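PDB 5BKE: alpha-ketoglutarate-dependent 2,4-dichlorophenoxyacetate dioxygenase from Bradyrhizobium diazoefficiens, which probably acts as a metal- and 2-oxoglutarate-dependent dioxygenase of the TfdA family that degrades aryloxyalkanoate herbicides. Local coordinates for residues L43-Q48 and L254-N259; D146-Y151 and H205-L210; R200-H205 and D258-M263. All coordinates share one frame; numbering follows the deposited sequence.

Interaction 1: L43-Q48 and L254-N259. With OGA (N-oxalylglycine), chain O.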
loop_
_atom_site.group_PDB
_atom_site.type_symbol
_atom_site.label_atom_id
_atom_site.label_comp_id
_atom_site.label_asym_id
_atom_site.label_seq_id
_atom_site.Cartn_x
_atom_site.Cartn_y
_atom_site.Cartn_z
ATOM N N LEU C 43 -11.555 34.843 -6.628
ATOM C CA LEU C 43 -11.483 35.504 -5.339
ATOM C C LEU C 43 -12.670 36.436 -5.149
ATOM O O LEU C 43 -13.077 37.131 -6.081
ATOM C CB LEU C 43 -10.151 36.247 -5.166
ATOM C CG LEU C 43 -8.846 35.438 -5.092
ATOM C CD1 LEU C 43 -7.673 36.385 -4.862
ATOM C CD2 LEU C 43 -8.880 34.328 -4.028
ATOM N N VAL C 44 -13.221 36.429 -3.934
ATOM C CA VAL C 44 -14.421 37.187 -3.573
ATOM C C VAL C 44 -14.029 38.181 -2.485
ATOM O O VAL C 44 -13.483 37.796 -1.455
ATOM C CB VAL C 44 -15.550 36.244 -3.070
ATOM C CG1 VAL C 44 -16.772 37.028 -2.582
ATOM C CG2 VAL C 44 -15.953 35.250 -4.155
ATOM N N PHE C 45 -14.270 39.464 -2.737
ATOM C CA PHE C 45 -14.022 40.515 -1.756
ATOM C C PHE C 45 -15.381 41.132 -1.484
ATOM O O PHE C 45 -16.095 41.482 -2.424
ATOM C CB PHE C 45 -13.092 41.610 -2.307
ATOM C CG PHE C 45 -11.676 41.160 -2.601
ATOM C CD1 PHE C 45 -11.373 40.421 -3.755
ATOM C CD2 PHE C 45 -10.626 41.540 -1.758
ATOM C CE1 PHE C 45 -10.066 40.035 -4.032
ATOM C CE2 PHE C 45 -9.314 41.154 -2.033
ATOM C CZ PHE C 45 -9.036 40.396 -3.170
ATOM N N HIS C 46 -15.739 41.273 -0.213
ATOM C CA HIS C 46 -16.981 41.962 0.159
ATOM C C HIS C 46 -16.705 43.427 0.534
ATOM O O HIS C 46 -15.588 43.770 0.922
ATOM C CB HIS C 46 -17.707 41.217 1.302
ATOM C CG HIS C 46 -18.147 39.831 0.938
ATOM N ND1 HIS C 46 -19.077 39.578 -0.046
ATOM C CD2 HIS C 46 -17.784 38.621 1.428
ATOM C CE1 HIS C 46 -19.270 38.274 -0.147
ATOM N NE2 HIS C 46 -18.500 37.671 0.739
ATOM N N ASP C 47 -17.730 44.275 0.411
ATOM C CA ASP C 47 -17.674 45.681 0.860
ATOM C C ASP C 47 -16.465 46.429 0.291
ATOM O O ASP C 47 -15.614 46.933 1.029
ATOM C CB ASP C 47 -17.706 45.775 2.403
ATOM C CG ASP C 47 -18.831 44.958 3.017
ATOM O OD1 ASP C 47 -20.011 45.333 2.831
ATOM O OD2 ASP C 47 -18.531 43.934 3.686
ATOM N N GLN C 48 -16.382 46.463 -1.034
ATOM C CA GLN C 48 -15.319 47.202 -1.704
ATOM C C GLN C 48 -15.936 48.326 -2.524
ATOM O O GLN C 48 -16.123 48.199 -3.737
ATOM C CB GLN C 48 -14.435 46.269 -2.541
ATOM C CG GLN C 48 -13.739 45.163 -1.750
ATOM C CD GLN C 48 -12.768 45.654 -0.684
ATOM O OE1 GLN C 48 -12.195 46.738 -0.786
ATOM N NE2 GLN C 48 -12.575 44.840 0.352
ATOM N N LEU C 254 -16.568 42.729 -4.955
ATOM C CA LEU C 254 -15.665 42.567 -6.093
ATOM C C LEU C 254 -15.308 41.094 -6.204
ATOM O O LEU C 254 -14.762 40.512 -5.265
ATOM C CB LEU C 254 -14.402 43.441 -5.989
ATOM C CG LEU C 254 -13.482 43.394 -7.234
ATOM C CD1 LEU C 254 -12.990 44.773 -7.640
ATOM C CD2 LEU C 254 -12.310 42.418 -7.108
ATOM N N VAL C 255 -15.632 40.510 -7.351
ATOM C CA VAL C 255 -15.244 39.144 -7.678
ATOM C C VAL C 255 -14.251 39.195 -8.837
ATOM O O VAL C 255 -14.496 39.851 -9.859
ATOM C CB VAL C 255 -16.464 38.241 -7.997
ATOM C CG1 VAL C 255 -16.031 36.819 -8.308
ATOM C CG2 VAL C 255 -17.432 38.220 -6.814
ATOM N N MET C 256 -13.118 38.525 -8.652
ATOM C CA MET C 256 -12.083 38.443 -9.682
ATOM C C MET C 256 -11.740 37.001 -10.000
ATOM O O MET C 256 -11.693 36.145 -9.104
ATOM C CB MET C 256 -10.841 39.260 -9.313
ATOM C CG MET C 256 -10.066 38.808 -8.090
ATOM S SD MET C 256 -8.665 39.882 -7.680
ATOM C CE MET C 256 -7.676 39.845 -9.184
ATOM N N TRP C 257 -11.535 36.721 -11.281
ATOM C CA TRP C 257 -11.310 35.355 -11.723
ATOM C C TRP C 257 -10.148 35.231 -12.700
ATOM O O TRP C 257 -9.833 36.188 -13.435
ATOM C CB TRP C 257 -12.597 34.732 -12.286
ATOM C CG TRP C 257 -13.195 35.444 -13.476
ATOM C CD1 TRP C 257 -12.913 35.209 -14.800
ATOM C CD2 TRP C 257 -14.194 36.478 -13.457
ATOM N NE1 TRP C 257 -13.657 36.041 -15.595
ATOM C CE2 TRP C 257 -14.456 36.828 -14.806
ATOM C CE3 TRP C 257 -14.880 37.154 -12.432
ATOM C CZ2 TRP C 257 -15.380 37.820 -15.161
ATOM C CZ3 TRP C 257 -15.808 38.140 -12.782
ATOM C CH2 TRP C 257 -16.042 38.466 -14.138
ATOM N N ASP C 258 -9.510 34.060 -12.681
ATOM C CA ASP C 258 -8.482 33.731 -13.644
ATOM C C ASP C 258 -9.128 33.056 -14.840
ATOM O O ASP C 258 -9.651 31.933 -14.743
ATOM C CB ASP C 258 -7.386 32.857 -13.024
ATOM C CG ASP C 258 -6.199 32.648 -13.960
ATOM O OD1 ASP C 258 -6.195 33.178 -15.100
ATOM O OD2 ASP C 258 -5.244 31.954 -13.543
ATOM N N ASN C 259 -9.093 33.755 -15.980
ATOM C CA ASN C 259 -9.687 33.241 -17.233
ATOM C C ASN C 259 -8.951 32.008 -17.760
ATOM O O ASN C 259 -9.529 31.204 -18.491
ATOM C CB ASN C 259 -9.739 34.349 -18.300
ATOM C CG ASN C 259 -10.807 35.395 -17.994
ATOM O OD1 ASN C 259 -12.020 35.121 -18.061
ATOM N ND2 ASN C 259 -10.362 36.592 -17.629
HETATM C C1 OGA O . -17.902 39.574 -17.447
HETATM C C2 OGA O . -19.089 38.761 -17.296
HETATM C C4 OGA O . -21.197 38.445 -16.069
HETATM C C5 OGA O . -21.997 39.307 -15.131
HETATM O O1 OGA O . -16.943 39.078 -18.086
HETATM O O2 OGA O . -17.874 40.701 -16.904
HETATM O "O2'" OGA O . -19.270 37.845 -18.093
HETATM O O3 OGA O . -22.286 40.461 -15.525
HETATM N N1 OGA O . -19.885 39.040 -16.273
HETATM O O4 OGA O . -22.318 38.845 -14.012
#

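Interaction 2: D146-Y151 and H205-L210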
loop_
_atom_site.group_PDB
_atom_site.type_symbol
_atom_site.label_atom_id
_atom_site.label_comp_id
_atom_site.label_asym_id
_atom_site.label_seq_id
_atom_site.Cartn_x
_atom_site.Cartn_y
_atom_site.Cartn_z
ATOM N N ASP C 146 -14.618 25.372 -12.363
ATOM C CA ASP C 146 -13.198 25.083 -12.217
ATOM C C ASP C 146 -12.772 24.122 -13.314
ATOM O O ASP C 146 -13.063 22.923 -13.244
ATOM C CB ASP C 146 -12.903 24.501 -10.824
ATOM C CG ASP C 146 -11.412 24.265 -10.569
ATOM O OD1 ASP C 146 -10.624 24.090 -11.534
ATOM O OD2 ASP C 146 -11.025 24.239 -9.378
ATOM N N MET C 147 -12.059 24.654 -14.307
ATOM C CA MET C 147 -11.617 23.882 -15.479
ATOM C C MET C 147 -10.507 22.856 -15.220
ATOM O O MET C 147 -10.337 21.917 -16.016
ATOM C CB MET C 147 -11.221 24.827 -16.624
ATOM C CG MET C 147 -12.379 25.625 -17.227
ATOM S SD MET C 147 -13.690 24.608 -17.950
ATOM C CE MET C 147 -14.965 24.813 -16.712
ATOM N N ARG C 148 -9.765 23.031 -14.125
ATOM C CA ARG C 148 -8.698 22.094 -13.725
ATOM C C ARG C 148 -9.309 20.848 -13.076
ATOM O O ARG C 148 -8.997 19.726 -13.469
ATOM C CB ARG C 148 -7.710 22.741 -12.755
ATOM C CG ARG C 148 -7.245 24.141 -13.119
ATOM C CD ARG C 148 -6.675 24.815 -11.887
ATOM N NE ARG C 148 -7.669 24.962 -10.820
ATOM C CZ ARG C 148 -7.475 25.639 -9.688
ATOM N NH1 ARG C 148 -6.315 26.266 -9.455
ATOM N NH2 ARG C 148 -8.455 25.683 -8.783
ATOM N N ALA C 149 -10.187 21.061 -12.099
ATOM C CA ALA C 149 -11.002 19.989 -11.512
ATOM C C ALA C 149 -11.762 19.212 -12.587
ATOM O O ALA C 149 -11.725 17.979 -12.596
ATOM C CB ALA C 149 -11.963 20.557 -10.483
ATOM N N ALA C 150 -12.411 19.934 -13.506
ATOM C CA ALA C 150 -13.115 19.326 -14.637
ATOM C C ALA C 150 -12.174 18.466 -15.479
ATOM O O ALA C 150 -12.499 17.312 -15.752
ATOM C CB ALA C 150 -13.797 20.381 -15.499
ATOM N N TYR C 151 -11.010 19.012 -15.857
ATOM C CA TYR C 151 -9.997 18.231 -16.591
ATOM C C TYR C 151 -9.584 16.935 -15.850
ATOM O O TYR C 151 -9.563 15.863 -16.449
ATOM C CB TYR C 151 -8.749 19.059 -16.948
ATOM C CG TYR C 151 -7.727 18.238 -17.705
ATOM C CD1 TYR C 151 -7.795 18.117 -19.098
ATOM C CD2 TYR C 151 -6.713 17.538 -17.021
ATOM C CE1 TYR C 151 -6.874 17.339 -19.794
ATOM C CE2 TYR C 151 -5.791 16.753 -17.708
ATOM C CZ TYR C 151 -5.876 16.660 -19.090
ATOM O OH TYR C 151 -4.967 15.896 -19.775
ATOM N N HIS C 205 1.680 26.861 -11.656
ATOM C CA HIS C 205 1.596 25.555 -10.992
ATOM C C HIS C 205 1.496 24.382 -11.961
ATOM O O HIS C 205 1.525 23.220 -11.537
ATOM C CB HIS C 205 0.479 25.517 -9.937
ATOM C CG HIS C 205 -0.841 26.047 -10.413
ATOM N ND1 HIS C 205 -1.476 25.571 -11.541
ATOM C CD2 HIS C 205 -1.647 27.008 -9.902
ATOM C CE1 HIS C 205 -2.623 26.206 -11.695
ATOM N NE2 HIS C 205 -2.746 27.092 -10.721
ATOM N N ARG C 206 1.381 24.696 -13.253
ATOM C CA ARG C 206 1.378 23.705 -14.342
ATOM C C ARG C 206 0.195 22.718 -14.373
ATOM O O ARG C 206 0.238 21.713 -15.105
ATOM C CB ARG C 206 2.736 22.989 -14.445
ATOM C CG ARG C 206 3.881 23.918 -14.848
ATOM C CD ARG C 206 5.151 23.157 -15.194
ATOM N NE ARG C 206 5.001 22.334 -16.403
ATOM C CZ ARG C 206 5.198 22.755 -17.652
ATOM N NH1 ARG C 206 5.557 24.010 -17.901
ATOM N NH2 ARG C 206 5.026 21.914 -18.661
ATOM N N ARG C 207 -0.859 23.017 -13.607
ATOM C CA ARG C 207 -2.122 22.268 -13.697
ATOM C C ARG C 207 -2.660 22.378 -15.120
ATOM O O ARG C 207 -2.629 23.461 -15.718
ATOM C CB ARG C 207 -3.170 22.800 -12.716
ATOM C CG ARG C 207 -2.870 22.583 -11.233
ATOM C CD ARG C 207 -3.192 21.176 -10.749
ATOM N NE ARG C 207 -4.607 20.803 -10.860
ATOM C CZ ARG C 207 -5.566 21.149 -10.004
ATOM N NH1 ARG C 207 -5.293 21.908 -8.948
ATOM N NH2 ARG C 207 -6.810 20.737 -10.204
ATOM N N LYS C 208 -3.103 21.246 -15.661
ATOM C CA LYS C 208 -3.797 21.194 -16.936
ATOM C C LYS C 208 -5.271 21.537 -16.733
ATOM O O LYS C 208 -5.846 21.256 -15.681
ATOM C CB LYS C 208 -3.671 19.807 -17.561
ATOM C CG LYS C 208 -2.318 19.496 -18.162
ATOM C CD LYS C 208 -2.412 18.256 -19.034
ATOM C CE LYS C 208 -1.233 18.179 -19.984
ATOM N NZ LYS C 208 -1.149 16.851 -20.650
ATOM N N SER C 209 -5.881 22.153 -17.741
ATOM C CA SER C 209 -7.289 22.539 -17.665
ATOM C C SER C 209 -7.937 22.589 -19.037
ATOM O O SER C 209 -7.268 22.807 -20.064
ATOM C CB SER C 209 -7.465 23.872 -16.922
ATOM O OG SER C 209 -6.769 24.914 -17.582
ATOM N N LEU C 210 -9.245 22.355 -19.037
ATOM C CA LEU C 210 -10.067 22.429 -20.235
ATOM C C LEU C 210 -10.286 23.892 -20.604
ATOM O O LEU C 210 -10.781 24.674 -19.800
ATOM C CB LEU C 210 -11.409 21.723 -19.998
ATOM C CG LEU C 210 -11.400 20.189 -19.860
ATOM C CD1 LEU C 210 -12.732 19.648 -19.331
ATOM C CD2 LEU C 210 -11.067 19.543 -21.196
HETATM O O HOH W 1 -9.102 22.141 -8.726
#

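Interaction 3: R200-H205 and D258-M263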
loop_
_atom_site.group_PDB
_atom_site.type_symbol
_atom_site.label_atom_id
_atom_site.label_comp_id
_atom_site.label_asym_id
_atom_site.label_seq_id
_atom_site.Cartn_x
_atom_site.Cartn_y
_atom_site.Cartn_z
ATOM N N ARG C 200 -4.987 23.396 -21.855
ATOM C CA ARG C 200 -3.955 24.390 -21.545
ATOM C C ARG C 200 -3.230 24.087 -20.240
ATOM O O ARG C 200 -3.751 23.351 -19.391
ATOM C CB ARG C 200 -4.517 25.819 -21.606
ATOM C CG ARG C 200 -5.481 26.210 -20.495
ATOM C CD ARG C 200 -6.201 27.520 -20.810
ATOM N NE ARG C 200 -5.309 28.684 -20.936
ATOM C CZ ARG C 200 -5.725 29.931 -21.178
ATOM N NH1 ARG C 200 -7.021 30.190 -21.308
ATOM N NH2 ARG C 200 -4.848 30.928 -21.275
ATOM N N THR C 201 -2.017 24.621 -20.104
ATOM C CA THR C 201 -1.195 24.404 -18.909
ATOM C C THR C 201 -0.889 25.738 -18.238
ATOM O O THR C 201 -0.354 26.642 -18.875
ATOM C CB THR C 201 0.097 23.616 -19.253
ATOM O OG1 THR C 201 -0.256 22.305 -19.710
ATOM C CG2 THR C 201 1.012 23.468 -18.038
ATOM N N HIS C 202 -1.233 25.848 -16.954
ATOM C CA HIS C 202 -1.018 27.080 -16.195
ATOM C C HIS C 202 0.480 27.365 -16.021
ATOM O O HIS C 202 1.244 26.447 -15.700
ATOM C CB HIS C 202 -1.711 27.014 -14.837
ATOM C CG HIS C 202 -1.832 28.348 -14.167
ATOM N ND1 HIS C 202 -0.834 28.875 -13.377
ATOM C CD2 HIS C 202 -2.815 29.279 -14.205
ATOM C CE1 HIS C 202 -1.204 30.065 -12.940
ATOM N NE2 HIS C 202 -2.401 30.335 -13.430
ATOM N N PRO C 203 0.904 28.631 -16.237
ATOM C CA PRO C 203 2.344 28.940 -16.193
ATOM C C PRO C 203 3.024 28.835 -14.817
ATOM O O PRO C 203 4.245 28.691 -14.760
ATOM C CB PRO C 203 2.410 30.380 -16.722
ATOM C CG PRO C 203 1.052 30.940 -16.458
ATOM C CD PRO C 203 0.115 29.794 -16.689
ATOM N N VAL C 204 2.252 28.901 -13.733
ATOM C CA VAL C 204 2.815 28.903 -12.383
ATOM C C VAL C 204 2.851 27.481 -11.817
ATOM O O VAL C 204 3.929 26.957 -11.541
ATOM C CB VAL C 204 2.073 29.881 -11.423
ATOM C CG1 VAL C 204 2.621 29.784 -10.003
ATOM C CG2 VAL C 204 2.172 31.316 -11.925
ATOM N N HIS C 205 1.680 26.861 -11.656
ATOM C CA HIS C 205 1.596 25.555 -10.992
ATOM C C HIS C 205 1.496 24.382 -11.961
ATOM O O HIS C 205 1.525 23.220 -11.537
ATOM C CB HIS C 205 0.479 25.517 -9.937
ATOM C CG HIS C 205 -0.841 26.047 -10.413
ATOM N ND1 HIS C 205 -1.476 25.571 -11.541
ATOM C CD2 HIS C 205 -1.647 27.008 -9.902
ATOM C CE1 HIS C 205 -2.623 26.206 -11.695
ATOM N NE2 HIS C 205 -2.746 27.092 -10.721
ATOM N N ASP C 258 -9.510 34.060 -12.681
ATOM C CA ASP C 258 -8.482 33.731 -13.644
ATOM C C ASP C 258 -9.128 33.056 -14.840
ATOM O O ASP C 258 -9.651 31.933 -14.743
ATOM C CB ASP C 258 -7.386 32.857 -13.024
ATOM C CG ASP C 258 -6.199 32.648 -13.960
ATOM O OD1 ASP C 258 -6.195 33.178 -15.100
ATOM O OD2 ASP C 258 -5.244 31.954 -13.543
ATOM N N ASN C 259 -9.093 33.755 -15.980
ATOM C CA ASN C 259 -9.687 33.241 -17.233
ATOM C C ASN C 259 -8.951 32.008 -17.760
ATOM O O ASN C 259 -9.529 31.204 -18.491
ATOM C CB ASN C 259 -9.739 34.349 -18.300
ATOM C CG ASN C 259 -10.807 35.395 -17.994
ATOM O OD1 ASN C 259 -12.020 35.121 -18.061
ATOM N ND2 ASN C 259 -10.362 36.592 -17.629
ATOM N N ARG C 260 -7.687 31.866 -17.353
ATOM C CA ARG C 260 -6.826 30.756 -17.770
ATOM C C ARG C 260 -7.188 29.405 -17.096
ATOM O O ARG C 260 -6.732 28.345 -17.559
ATOM C CB ARG C 260 -5.343 31.104 -17.536
ATOM C CG ARG C 260 -4.923 32.480 -18.067
ATOM C CD ARG C 260 -3.521 32.877 -17.633
ATOM N NE ARG C 260 -3.413 33.005 -16.182
ATOM C CZ ARG C 260 -2.302 33.305 -15.514
ATOM N NH1 ARG C 260 -1.159 33.540 -16.156
ATOM N NH2 ARG C 260 -2.338 33.385 -14.187
ATOM N N GLN C 261 -8.038 29.459 -16.058
ATOM C CA GLN C 261 -8.405 28.295 -15.235
ATOM C C GLN C 261 -9.908 28.066 -15.077
ATOM O O GLN C 261 -10.306 27.110 -14.393
ATOM C CB GLN C 261 -7.798 28.423 -13.828
ATOM C CG GLN C 261 -6.289 28.550 -13.801
ATOM C CD GLN C 261 -5.745 28.584 -12.400
ATOM O OE1 GLN C 261 -5.418 27.539 -11.842
ATOM N NE2 GLN C 261 -5.640 29.785 -11.815
ATOM N N THR C 262 -10.731 28.937 -15.675
ATOM C CA THR C 262 -12.169 28.966 -15.399
ATOM C C THR C 262 -13.052 29.242 -16.612
ATOM O O THR C 262 -12.586 29.725 -17.645
ATOM C CB THR C 262 -12.550 30.061 -14.369
ATOM O OG1 THR C 262 -12.220 31.356 -14.899
ATOM C CG2 THR C 262 -11.880 29.853 -13.006
ATOM N N MET C 263 -14.334 28.906 -16.462
ATOM C CA MET C 263 -15.417 29.527 -17.207
ATOM C C MET C 263 -16.334 30.235 -16.225
ATOM O O MET C 263 -16.302 29.965 -15.015
ATOM C CB MET C 263 -16.230 28.502 -17.988
ATOM C CG MET C 263 -15.577 28.035 -19.272
ATOM S SD MET C 263 -16.754 27.310 -20.406
ATOM C CE MET C 263 -17.397 25.935 -19.432
HETATM O O HOH W 2 -9.382 28.848 -19.701
#

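Interaction 1: L43-Q48 and L254-N259
The thioether of Met256 meets the ring of Phe45 diagonally across two antiparallel strands, SD lying 3.9 Å from CE1 in an oblique Met-aromatic contact. Strands 42-45 and 254-258 are neighbours in the main sheet of the cupin-clan double-stranded beta-helix (jelly roll), and their short segments run 166° apart. Met256 CG sits between the backbone N and the carbonyl carbon (chi1 64°), against Leu43 CB at 3.9 Å, and the chain bends at its last torsion. Phe45 lies alongside Leu254 and points the same way, CD1 4.0 Å from CD2 of Leu254, while the Leu254 carbonyl oxygen comes to the ring edge near its plane. Leu43, Phe45, Leu254 and Met256 thus share one face of the sheet, where helix 27-40 packs on Leu43 and Met256. Val44 and Val255 form the non-hydrogen-bonded pair on the other face, near strand 244-247. Leu43 pairs with Met256, and Phe45 with Leu254, through two backbone hydrogen bonds each; Leu43 N to Met256 O measures 2.8 Å. Farther along, Trp257 reaches the N-oxalylglycine pocket, and its NE1 makes a weak bond to Asn259 OD1. The indole meets the ligand edge-on, Trp257 CZ2 standing 3.5 Å from OGA O1.

Interaction 2: D146-Y151 and H205-L210
The Tyr151 ring carries Lys208 CB over one face, a CH-pi contact 4.0 Å from the ring centroid, and has Leu210 CD2 at its edge. Tyr151 CG is anti to the backbone N (chi1 -180°), which sets the ring beside Lys208. At the other end of the contact two guanidinium planes lie 12° apart: Arg207 NH1 stands over one face of the Arg148 group, with His205 NE2, bonded to Asp38 O and not to Arg148, at its edge, and Arg148 CD sits above the centre of the Arg207 group. Helix 147-152, N-capped by Asp146, crosses strand 208-210, an outermost strand, within this chain, of a four-stranded antiparallel sheet, the short axes 95° apart. Asp146 OD1 accepts from the backbone N of Arg148 and Ala149 and from Arg148 NE, while Arg148 NH2 forms a salt bridge to Asp146 OD2 at 3.0 Å, in the guanidinium plane. This side-on grip fixes the rotation of the Arg148 group, whose NH1 also bonds Lys39 O. The like charges of Arg148 and Arg207 are probably eased by Asp146 and by Asp152, salt-bridged to Arg207 NH2; a water joins that nitrogen to Asp146 OD2. Lys208 runs extended past Tyr151, its NZ paired with Glu163. Leu210 CD1 packs 4.0 Å from Ala150 CB. Met147 O accepts from Tyr151 N and Leu210 N on opposite faces of its carbonyl plane, Leu210 N at 3.2 Å.

Interaction 3: R200-H205 and D258-M263
His202 NE2 donates to Asp258 OD2 at 3.3 Å, close to the imidazole plane but bent (N-H...O angle 137°), a His-carboxylate hydrogen bond that ties the loop after strand 194-201 to the Asx turn between strands 254-258 and 262-266. The ring and carboxylate planes stand 77° apart. His202 CG is anti to the backbone N (chi1 -165°), which carries the ring to Asp258 and brings CD2 to 3.5 Å from Gln261 CD. The guanidinium of Arg260 turns one face to this ring, and its NH1 touches Pro203 CG at 3.4 Å. In the next shell, Val204 N donates to His202 ND1, and His205 and Pro203 CD sandwich the ring. Asp258 OD2 is also held by Gln261 NE2; OD1 takes the backbone N of Arg260 and, on its syn lone pair, a salt bridge from Arg260 NE at 3.0 Å. Gln261 OE1 reaches His205 NE2 tip to tip in a weak bond; the firmer partner of that nitrogen is Asp38 O. Farther out, Arg260 CA stands 3.6 Å above the centre of the Arg200 guanidinium, which also forms a cation-pi contact with Tyr211. A water accepts from Arg200 NH1 and donates to Asn259 O at 2.7 Å.

Interactions 2 and 3 are continuous, their centres about 7 Å apart, whereas the centres of interactions 1 and 3 lie about 17 Å apart. His205 belongs to both 2 and 3, and Ser209 N to Arg200 O (2.9 Å) and Met147 N to Gln261 O (3.0 Å) probably add backbone hydrogen bonds. Interactions 1 and 3 share Asp258 and Asn259, through which the chain passes from strand 254-258 toward strand 262-266. This shared end lies close to the metal site: Asn259 OD1 accepts from the backbone N of the metal ligand Asp117, while its ND2 bonds Ser128 OG. Trp257 of interaction 1 lines the N-oxalylglycine pocket; the Met147 side chain of interaction 2 is about 13 Å from the manganese ion.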